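Local coordinates for nucleoside-diphosphate-sugar pyrophosphorylase (Vibrio cholerae, PDB 4EVW), which probably transfers a nucleotidyl group from a nucleoside triphosphate to a sugar phosphate, releasing pyrophosphate, at residues Y43-N55 against L70-E83. The protein carries 1 engineered substitution. Residues are numbered along the deposited sequence; the frame is centred on the assembly and turned at random.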
ATOM      1  N   TYR A  43      -6.941 -12.083   8.824  1.00 19.40           N
ATOM      2  CA  TYR A  43      -5.538 -12.481   8.917  1.00 21.21           C
ATOM      3  C   TYR A  43      -4.810 -12.079  10.196  1.00 21.81           C
ATOM      4  O   TYR A  43      -3.603 -12.307  10.331  1.00 21.27           O
ATOM      5  CB  TYR A  43      -4.810 -11.922   7.699  1.00 22.47           C
ATOM      6  CG  TYR A  43      -5.396 -12.465   6.419  1.00 28.41           C
ATOM      7  CD1 TYR A  43      -5.096 -13.761   5.994  1.00 29.79           C
ATOM      8  CD2 TYR A  43      -6.309 -11.718   5.672  1.00 25.70           C
ATOM      9  CE1 TYR A  43      -5.698 -14.307   4.860  1.00 30.19           C
ATOM     10  CE2 TYR A  43      -6.919 -12.256   4.536  1.00 29.56           C
ATOM     11  CZ  TYR A  43      -6.605 -13.549   4.136  1.00 29.17           C
ATOM     12  OH  TYR A  43      -7.196 -14.082   3.015  1.00 27.01           O
ATOM     13  N   PHE A  44      -5.542 -11.503  11.144  1.00 21.85           N
ATOM     14  CA  PHE A  44      -4.945 -11.061  12.401  1.00 20.26           C
ATOM     15  C   PHE A  44      -4.260 -12.167  13.198  1.00 25.83           C
ATOM     16  O   PHE A  44      -3.266 -11.928  13.878  1.00 21.75           O
ATOM     17  CB  PHE A  44      -6.010 -10.403  13.291  1.00 19.54           C
ATOM     18  CG  PHE A  44      -6.441  -9.038  12.828  1.00 20.37           C
ATOM     19  CD1 PHE A  44      -5.811  -8.416  11.754  1.00 24.11           C
ATOM     20  CD2 PHE A  44      -7.454  -8.358  13.496  1.00 25.67           C
ATOM     21  CE1 PHE A  44      -6.182  -7.134  11.356  1.00 22.49           C
ATOM     22  CE2 PHE A  44      -7.834  -7.077  13.106  1.00 27.30           C
ATOM     23  CZ  PHE A  44      -7.196  -6.463  12.034  1.00 23.49           C
ATOM     24  N   ALA A  45      -4.795 -13.379  13.121  1.00 25.29           N
ATOM     25  CA  ALA A  45      -4.238 -14.488  13.889  1.00 27.07           C
ATOM     26  C   ALA A  45      -3.096 -15.241  13.216  1.00 28.44           C
ATOM     27  O   ALA A  45      -2.285 -15.870  13.888  1.00 32.99           O
ATOM     28  CB  ALA A  45      -5.358 -15.475  14.226  1.00 28.86           C
ATOM     29  N   SER A  46      -3.014 -15.139  11.896  1.00 24.77           N
ATOM     30  CA  SER A  46      -2.049 -15.908  11.114  1.00 29.98           C
ATOM     31  C   SER A  46      -0.942 -15.214  10.346  1.00 27.38           C
ATOM     32  O   SER A  46       0.089 -15.822  10.041  1.00 28.25           O
ATOM     33  CB  SER A  46      -2.828 -16.713  10.081  1.00 36.71           C
ATOM     34  OG  SER A  46      -3.431 -15.823   9.143  1.00 32.81           O
ATOM     35  N   THR A  47      -1.162 -13.955  10.012  1.00 26.11           N
ATOM     36  CA  THR A  47      -0.230 -13.236   9.163  1.00 20.62           C
ATOM     37  C   THR A  47       0.494 -12.091   9.842  1.00 21.09           C
ATOM     38  O   THR A  47      -0.107 -11.325  10.583  1.00 25.57           O
ATOM     39  CB  THR A  47      -1.015 -12.693   7.953  1.00 25.78           C
ATOM     40  OG1 THR A  47      -1.801 -13.754   7.397  1.00 26.01           O
ATOM     41  CG2 THR A  47      -0.087 -12.131   6.889  1.00 18.97           C
ATOM     42  N   PRO A  48       1.807 -11.964   9.600  1.00 24.91           N
ATOM     43  CA  PRO A  48       2.521 -10.858  10.239  1.00 23.26           C
ATOM     44  C   PRO A  48       2.191  -9.530   9.560  1.00 17.84           C
ATOM     45  O   PRO A  48       1.895  -9.490   8.362  1.00 17.97           O
ATOM     46  CB  PRO A  48       3.989 -11.253  10.076  1.00 28.50           C
ATOM     47  CG  PRO A  48       3.988 -12.049   8.804  1.00 25.21           C
ATOM     48  CD  PRO A  48       2.737 -12.883   8.919  1.00 25.93           C
ATOM     49  N   PHE A  49       2.221  -8.455  10.340  1.00 19.89           N
ATOM     50  CA  PHE A  49       1.968  -7.107   9.834  1.00 21.01           C
ATOM     51  C   PHE A  49       3.197  -6.260  10.119  1.00 19.37           C
ATOM     52  O   PHE A  49       3.798  -6.363  11.190  1.00 22.76           O
ATOM     53  CB  PHE A  49       0.784  -6.433  10.551  1.00 20.21           C
ATOM     54  CG  PHE A  49      -0.558  -6.941  10.133  1.00 19.99           C
ATOM     55  CD1 PHE A  49      -0.955  -8.234  10.449  1.00 17.59           C
ATOM     56  CD2 PHE A  49      -1.431  -6.122   9.417  1.00 19.72           C
ATOM     57  CE1 PHE A  49      -2.200  -8.710  10.063  1.00 22.37           C
ATOM     58  CE2 PHE A  49      -2.680  -6.588   9.024  1.00 22.64           C
ATOM     59  CZ  PHE A  49      -3.066  -7.886   9.348  1.00 23.52           C
ATOM     60  N   LEU A  50       3.575  -5.424   9.159  1.00 16.08           N
ATOM     61  CA  LEU A  50       4.703  -4.519   9.349  1.00 15.24           C
ATOM     62  C   LEU A  50       4.165  -3.110   9.172  1.00 19.12           C
ATOM     63  O   LEU A  50       3.696  -2.748   8.087  1.00 20.94           O
ATOM     64  CB  LEU A  50       5.807  -4.773   8.320  1.00 18.56           C
ATOM     65  CG  LEU A  50       6.929  -3.726   8.279  1.00 14.78           C
ATOM     66  CD1 LEU A  50       7.666  -3.660   9.606  1.00 18.01           C
ATOM     67  CD2 LEU A  50       7.894  -4.083   7.161  1.00 18.50           C
ATOM     68  N   PHE A  51       4.214  -2.323  10.243  1.00 18.72           N
ATOM     69  CA  PHE A  51       3.750  -0.945  10.192  1.00 16.81           C
ATOM     70  C   PHE A  51       4.994  -0.073  10.105  1.00 18.01           C
ATOM     71  O   PHE A  51       5.874  -0.154  10.963  1.00 20.11           O
ATOM     72  CB  PHE A  51       2.947  -0.619  11.455  1.00 15.60           C
ATOM     73  CG  PHE A  51       1.719  -1.479  11.626  1.00 18.09           C
ATOM     74  CD1 PHE A  51       0.581  -1.251  10.858  1.00 21.65           C
ATOM     75  CD2 PHE A  51       1.712  -2.529  12.534  1.00 20.14           C
ATOM     76  CE1 PHE A  51      -0.552  -2.061  10.993  1.00 25.16           C
ATOM     77  CE2 PHE A  51       0.584  -3.347  12.678  1.00 19.96           C
ATOM     78  CZ  PHE A  51      -0.548  -3.109  11.904  1.00 20.03           C
ATOM     79  N   ILE A  52       5.076   0.745   9.063  1.00 17.12           N
ATOM     80  CA  ILE A  52       6.236   1.610   8.886  1.00 14.51           C
ATOM     81  C   ILE A  52       5.785   3.027   9.160  1.00 21.62           C
ATOM     82  O   ILE A  52       5.041   3.625   8.385  1.00 21.22           O
ATOM     83  CB  ILE A  52       6.807   1.497   7.465  1.00 15.43           C
ATOM     84  CG1 ILE A  52       7.016   0.018   7.116  1.00 17.53           C
ATOM     85  CG2 ILE A  52       8.141   2.229   7.388  1.00 17.15           C
ATOM     86  CD1 ILE A  52       7.353  -0.232   5.650  1.00 17.32           C
ATOM     87  N   VAL A  53       6.243   3.553  10.285  1.00 18.56           N
ATOM     88  CA  VAL A  53       5.841   4.872  10.718  1.00 20.31           C
ATOM     89  C   VAL A  53       6.993   5.830  10.843  1.00 22.48           C
ATOM     90  O   VAL A  53       8.165   5.466  10.704  1.00 26.02           O
ATOM     91  CB  VAL A  53       5.189   4.809  12.102  1.00 21.39           C
ATOM     92  CG1 VAL A  53       4.062   3.802  12.102  1.00 25.44           C
ATOM     93  CG2 VAL A  53       6.239   4.407  13.135  1.00 19.85           C
ATOM     94  N   ARG A  54       6.636   7.066  11.148  1.00 24.81           N
ATOM     95  CA  ARG A  54       7.632   8.091  11.337  1.00 30.15           C
ATOM     96  C   ARG A  54       7.697   8.475  12.802  1.00 31.21           C
ATOM     97  O   ARG A  54       6.734   8.279  13.544  1.00 29.34           O
ATOM     98  CB  ARG A  54       7.281   9.294  10.514  1.00 36.34           C
ATOM     99  CG  ARG A  54       8.506   9.921  10.030  1.00 52.59           C
ATOM    100  CD  ARG A  54       8.241  10.675   8.795  1.00 60.25           C
ATOM    101  NE  ARG A  54       8.955  11.923   8.916  1.00 71.06           N
ATOM    102  CZ  ARG A  54       8.369  13.085   9.155  1.00 71.10           C
ATOM    103  NH1 ARG A  54       7.047  13.158   9.279  1.00 67.62           N
ATOM    104  NH2 ARG A  54       9.112  14.167   9.304  1.00 73.23           N
ATOM    105  N   ASN A  55       8.830   9.034  13.211  1.00 27.47           N
ATOM    106  CA  ASN A  55       9.015   9.432  14.600  1.00 25.67           C
ATOM    107  C   ASN A  55       8.307  10.735  14.950  1.00 29.61           C
ATOM    108  O   ASN A  55       8.922  11.658  15.474  1.00 28.77           O
ATOM    109  CB  ASN A  55      10.509   9.550  14.911  1.00 34.09           C
ATOM    110  CG  ASN A  55      11.194  10.626  14.095  1.00 37.42           C
ATOM    111  OD1 ASN A  55      10.691  11.055  13.055  1.00 34.99           O
ATOM    112  ND2 ASN A  55      12.363  11.061  14.557  1.00 40.75           N
ATOM    113  N   LEU A  70      -6.490  -4.714  18.478  1.00 29.02           N
ATOM    114  CA  LEU A  70      -7.217  -5.335  17.374  1.00 30.60           C
ATOM    115  C   LEU A  70      -7.050  -6.844  17.407  1.00 29.47           C
ATOM    116  O   LEU A  70      -7.811  -7.582  16.780  1.00 29.44           O
ATOM    117  CB  LEU A  70      -6.705  -4.794  16.039  1.00 27.26           C
ATOM    118  CG  LEU A  70      -7.155  -3.375  15.701  1.00 33.85           C
ATOM    119  CD1 LEU A  70      -6.384  -2.838  14.505  1.00 33.87           C
ATOM    120  CD2 LEU A  70      -8.643  -3.392  15.415  1.00 40.39           C
ATOM    121  N   GLY A  71      -6.046  -7.299  18.144  1.00 26.75           N
ATOM    122  CA  GLY A  71      -5.794  -8.720  18.239  1.00 29.17           C
ATOM    123  C   GLY A  71      -4.839  -9.219  17.172  1.00 25.62           C
ATOM    124  O   GLY A  71      -4.866 -10.394  16.825  1.00 23.36           O
ATOM    125  N   ILE A  72      -3.998  -8.340  16.636  1.00 18.86           N
ATOM    126  CA  ILE A  72      -3.036  -8.785  15.630  1.00 18.33           C
ATOM    127  C   ILE A  72      -1.956  -9.509  16.428  1.00 25.76           C
ATOM    128  O   ILE A  72      -1.257  -8.908  17.238  1.00 24.04           O
ATOM    129  CB  ILE A  72      -2.448  -7.590  14.850  1.00 21.30           C
ATOM    130  CG1 ILE A  72      -3.572  -6.888  14.077  1.00 24.98           C
ATOM    131  CG2 ILE A  72      -1.386  -8.073  13.871  1.00 19.86           C
ATOM    132  CD1 ILE A  72      -3.138  -5.643  13.318  1.00 23.25           C
ATOM    133  N   LYS A  73      -1.838 -10.812  16.201  1.00 27.19           N
ATOM    134  CA  LYS A  73      -0.904 -11.631  16.960  1.00 30.19           C
ATOM    135  C   LYS A  73       0.578 -11.490  16.649  1.00 28.14           C
ATOM    136  O   LYS A  73       1.415 -11.737  17.515  1.00 27.53           O
ATOM    137  CB  LYS A  73      -1.345 -13.094  16.878  1.00 27.54           C
ATOM    138  CG  LYS A  73      -2.718 -13.314  17.520  1.00 30.94           C
ATOM    139  CD  LYS A  73      -2.749 -12.688  18.922  1.00 35.74           C
ATOM    140  CE  LYS A  73      -4.131 -12.741  19.565  1.00 46.36           C
ATOM    141  NZ  LYS A  73      -4.126 -12.092  20.914  1.00 52.48           N
ATOM    142  N   GLN A  74       0.919 -11.104  15.425  1.00 20.83           N
ATOM    143  CA  GLN A  74       2.321 -10.911  15.092  1.00 22.50           C
ATOM    144  C   GLN A  74       2.484  -9.649  14.274  1.00 23.97           C
ATOM    145  O   GLN A  74       1.983  -9.547  13.153  1.00 22.40           O
ATOM    146  CB  GLN A  74       2.886 -12.103  14.311  1.00 27.43           C
ATOM    147  CG  GLN A  74       3.235 -13.316  15.163  1.00 40.31           C
ATOM    148  CD  GLN A  74       4.174 -12.993  16.325  1.00 46.42           C
ATOM    149  OE1 GLN A  74       5.231 -12.379  16.145  1.00 39.11           O
ATOM    150  NE2 GLN A  74       3.791 -13.419  17.523  1.00 42.84           N
ATOM    151  N   PHE A  75       3.163  -8.667  14.847  1.00 19.97           N
ATOM    152  CA  PHE A  75       3.387  -7.444  14.106  1.00 23.28           C
ATOM    153  C   PHE A  75       4.698  -6.800  14.485  1.00 22.20           C
ATOM    154  O   PHE A  75       5.244  -7.026  15.573  1.00 23.51           O
ATOM    155  CB  PHE A  75       2.205  -6.475  14.267  1.00 19.78           C
ATOM    156  CG  PHE A  75       2.053  -5.896  15.648  1.00 27.04           C
ATOM    157  CD1 PHE A  75       2.706  -4.718  15.999  1.00 25.27           C
ATOM    158  CD2 PHE A  75       1.241  -6.521  16.593  1.00 22.36           C
ATOM    159  CE1 PHE A  75       2.549  -4.166  17.272  1.00 25.83           C
ATOM    160  CE2 PHE A  75       1.078  -5.979  17.868  1.00 25.03           C
ATOM    161  CZ  PHE A  75       1.731  -4.799  18.208  1.00 27.19           C
ATOM    162  N   TYR A  76       5.203  -6.005  13.555  1.00 23.36           N
ATOM    163  CA  TYR A  76       6.465  -5.322  13.715  1.00 23.77           C
ATOM    164  C   TYR A  76       6.259  -3.859  13.394  1.00 20.56           C
ATOM    165  O   TYR A  76       5.392  -3.494  12.595  1.00 20.64           O
ATOM    166  CB  TYR A  76       7.492  -5.916  12.749  1.00 22.18           C
ATOM    167  CG  TYR A  76       7.582  -7.421  12.810  1.00 26.30           C
ATOM    168  CD1 TYR A  76       8.333  -8.057  13.799  1.00 26.97           C
ATOM    169  CD2 TYR A  76       6.906  -8.215  11.884  1.00 30.36           C
ATOM    170  CE1 TYR A  76       8.408  -9.448  13.858  1.00 32.74           C
ATOM    171  CE2 TYR A  76       6.974  -9.606  11.936  1.00 31.23           C
ATOM    172  CZ  TYR A  76       7.727 -10.215  12.924  1.00 36.48           C
ATOM    173  OH  TYR A  76       7.797 -11.592  12.971  1.00 42.54           O
ATOM    174  N   ILE A  77       7.056  -3.015  14.027  1.00 22.80           N
ATOM    175  CA  ILE A  77       6.962  -1.594  13.777  1.00 22.11           C
ATOM    176  C   ILE A  77       8.348  -1.108  13.411  1.00 27.48           C
ATOM    177  O   ILE A  77       9.316  -1.352  14.131  1.00 24.88           O
ATOM    178  CB  ILE A  77       6.458  -0.834  15.017  1.00 22.10           C
ATOM    179  CG1 ILE A  77       5.026  -1.266  15.334  1.00 22.06           C
ATOM    180  CG2 ILE A  77       6.522   0.674  14.767  1.00 25.32           C
ATOM    181  CD1 ILE A  77       4.461  -0.625  16.584  1.00 30.59           C
ATOM    182  N   ALA A  78       8.440  -0.445  12.265  1.00 22.69           N
ATOM    183  CA  ALA A  78       9.704   0.097  11.803  1.00 21.51           C
ATOM    184  C   ALA A  78       9.513   1.601  11.871  1.00 23.68           C
ATOM    185  O   ALA A  78       8.650   2.158  11.196  1.00 26.56           O
ATOM    186  CB  ALA A  78       9.981  -0.348  10.367  1.00 20.66           C
ATOM    187  N   GLU A  79      10.303   2.262  12.704  1.00 23.25           N
ATOM    188  CA  GLU A  79      10.168   3.702  12.848  1.00 27.26           C
ATOM    189  C   GLU A  79      11.241   4.426  12.047  1.00 31.95           C
ATOM    190  O   GLU A  79      12.433   4.231  12.274  1.00 33.91           O
ATOM    191  CB  GLU A  79      10.253   4.085  14.327  1.00 27.89           C
ATOM    192  CG  GLU A  79       9.986   5.550  14.602  1.00 32.94           C
ATOM    193  CD  GLU A  79      10.117   5.897  16.073  1.00 46.78           C
ATOM    194  OE1 GLU A  79       9.134   6.396  16.655  1.00 46.75           O
ATOM    195  OE2 GLU A  79      11.204   5.669  16.644  1.00 52.65           O
ATOM    196  N   LEU A  80      10.809   5.251  11.098  1.00 24.07           N
ATOM    197  CA  LEU A  80      11.728   6.000  10.254  1.00 28.84           C
ATOM    198  C   LEU A  80      11.927   7.387  10.859  1.00 30.51           C
ATOM    199  O   LEU A  80      11.006   7.945  11.448  1.00 29.62           O
ATOM    200  CB  LEU A  80      11.158   6.100   8.835  1.00 22.41           C
ATOM    201  CG  LEU A  80      10.837   4.740   8.193  1.00 24.45           C
ATOM    202  CD1 LEU A  80      10.510   4.928   6.714  1.00 25.01           C
ATOM    203  CD2 LEU A  80      12.030   3.801   8.346  1.00 30.42           C
ATOM    204  N   HIS A  81      13.122   7.948  10.715  1.00 29.60           N
ATOM    205  CA  HIS A  81      13.397   9.255  11.304  1.00 34.42           C
ATOM    206  C   HIS A  81      13.472  10.423  10.325  1.00 42.58           C
ATOM    207  O   HIS A  81      13.622  11.574  10.738  1.00 42.63           O
ATOM    208  CB  HIS A  81      14.667   9.160  12.147  1.00 48.21           C
ATOM    209  CG  HIS A  81      14.561   8.175  13.271  1.00 61.36           C
ATOM    210  ND1 HIS A  81      13.933   8.469  14.464  1.00 66.45           N
ATOM    211  CD2 HIS A  81      14.954   6.882  13.364  1.00 65.57           C
ATOM    212  CE1 HIS A  81      13.946   7.401  15.242  1.00 66.60           C
ATOM    213  NE2 HIS A  81      14.561   6.423  14.598  1.00 67.78           N
ATOM    214  N   THR A  82      13.371  10.131   9.032  1.00 39.26           N
ATOM    215  CA  THR A  82      13.380  11.182   8.017  1.00 38.61           C
ATOM    216  C   THR A  82      12.189  10.941   7.104  1.00 34.31           C
ATOM    217  O   THR A  82      11.656   9.834   7.051  1.00 35.43           O
ATOM    218  CB  THR A  82      14.654  11.160   7.126  1.00 64.26           C
ATOM    219  OG1 THR A  82      14.567  10.082   6.189  1.00 66.90           O
ATOM    220  CG2 THR A  82      15.906  10.995   7.967  1.00 64.19           C
ATOM    221  N   GLU A  83      11.761  11.980   6.399  1.00 35.92           N
ATOM    222  CA  GLU A  83      10.659  11.841   5.461  1.00 38.72           C
ATOM    223  C   GLU A  83      11.239  11.040   4.300  1.00 32.06           C
ATOM    224  O   GLU A  83      12.449  11.076   4.073  1.00 34.38           O
ATOM    225  CB  GLU A  83      10.220  13.212   4.945  1.00 44.35           C
ATOM    226  CG  GLU A  83       9.710  14.168   6.003  1.00 59.14           C
ATOM    227  CD  GLU A  83       9.428  15.547   5.436  1.00 68.87           C
ATOM    228  OE1 GLU A  83       9.074  15.637   4.241  1.00 72.30           O
ATOM    229  OE2 GLU A  83       9.546  16.540   6.187  1.00 75.99           O
TER
HETATM  230  O   HOH W   1      -0.717 -11.743  13.055  1.00 25.12           O
HETATM  231  O   HOH W   2       6.718   7.284  16.094  1.00 33.48           O
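Ile72 fits among three phenylalanines, Phe44, Phe49 and Phe51, in the apolar centre of a beta-alpha-beta unit: parallel strands 49-54 and 75-80, joined through helix 59-70, as in the Rossmann-like fold of nucleotidyltransferases. Its CG1 lies over the Phe44 face, 3.7 Å from the ring centroid, while CD1 stands over the middle of the Phe49 ring. With CG1 beside the backbone N (chi1 -63°) and the chain extended to CD1 (chi2 177°), the same methyl also meets the edge of the Phe51 ring, 3.9 Å from Phe51 CZ. Val37 of helix 32-37 touches all four side chains, and Phe51, Val53 and Phe75 pack on helix 59-70. On the other face of the sheet, Leu50 CD1 reaches Tyr76 CB and Ala78 CB, and Ile52 CG2 meets Leu80 CD1 at 3.7 Å; helix 87-100 covers Leu50, Ile52, Tyr76 and Ala78. Between the faces runs a parallel ladder in which Phe49, Phe51 and Val53 each use both N and O, from Phe49 N to Gln74 O through to Leu80 N on Val53 O (2.7 Å); Asn55 N on Leu80 O extends it. Strand 2-5 pairs with the other edge of 49-54. Before the strands, Lys73 N bonds to Phe44 O, and a water bridges Gln74 N to Phe44 O and Thr47 O. At the far end a second water links Arg54 O to Glu79 OE1. Glu83 CG lies over one face of the Arg54 guanidinium, whose NH2 makes a long salt bridge with Glu83 OE2 (3.9 Å); this oxygen sits far off the guanidinium plane, so the attraction is one of charge, with no N-H aimed at it.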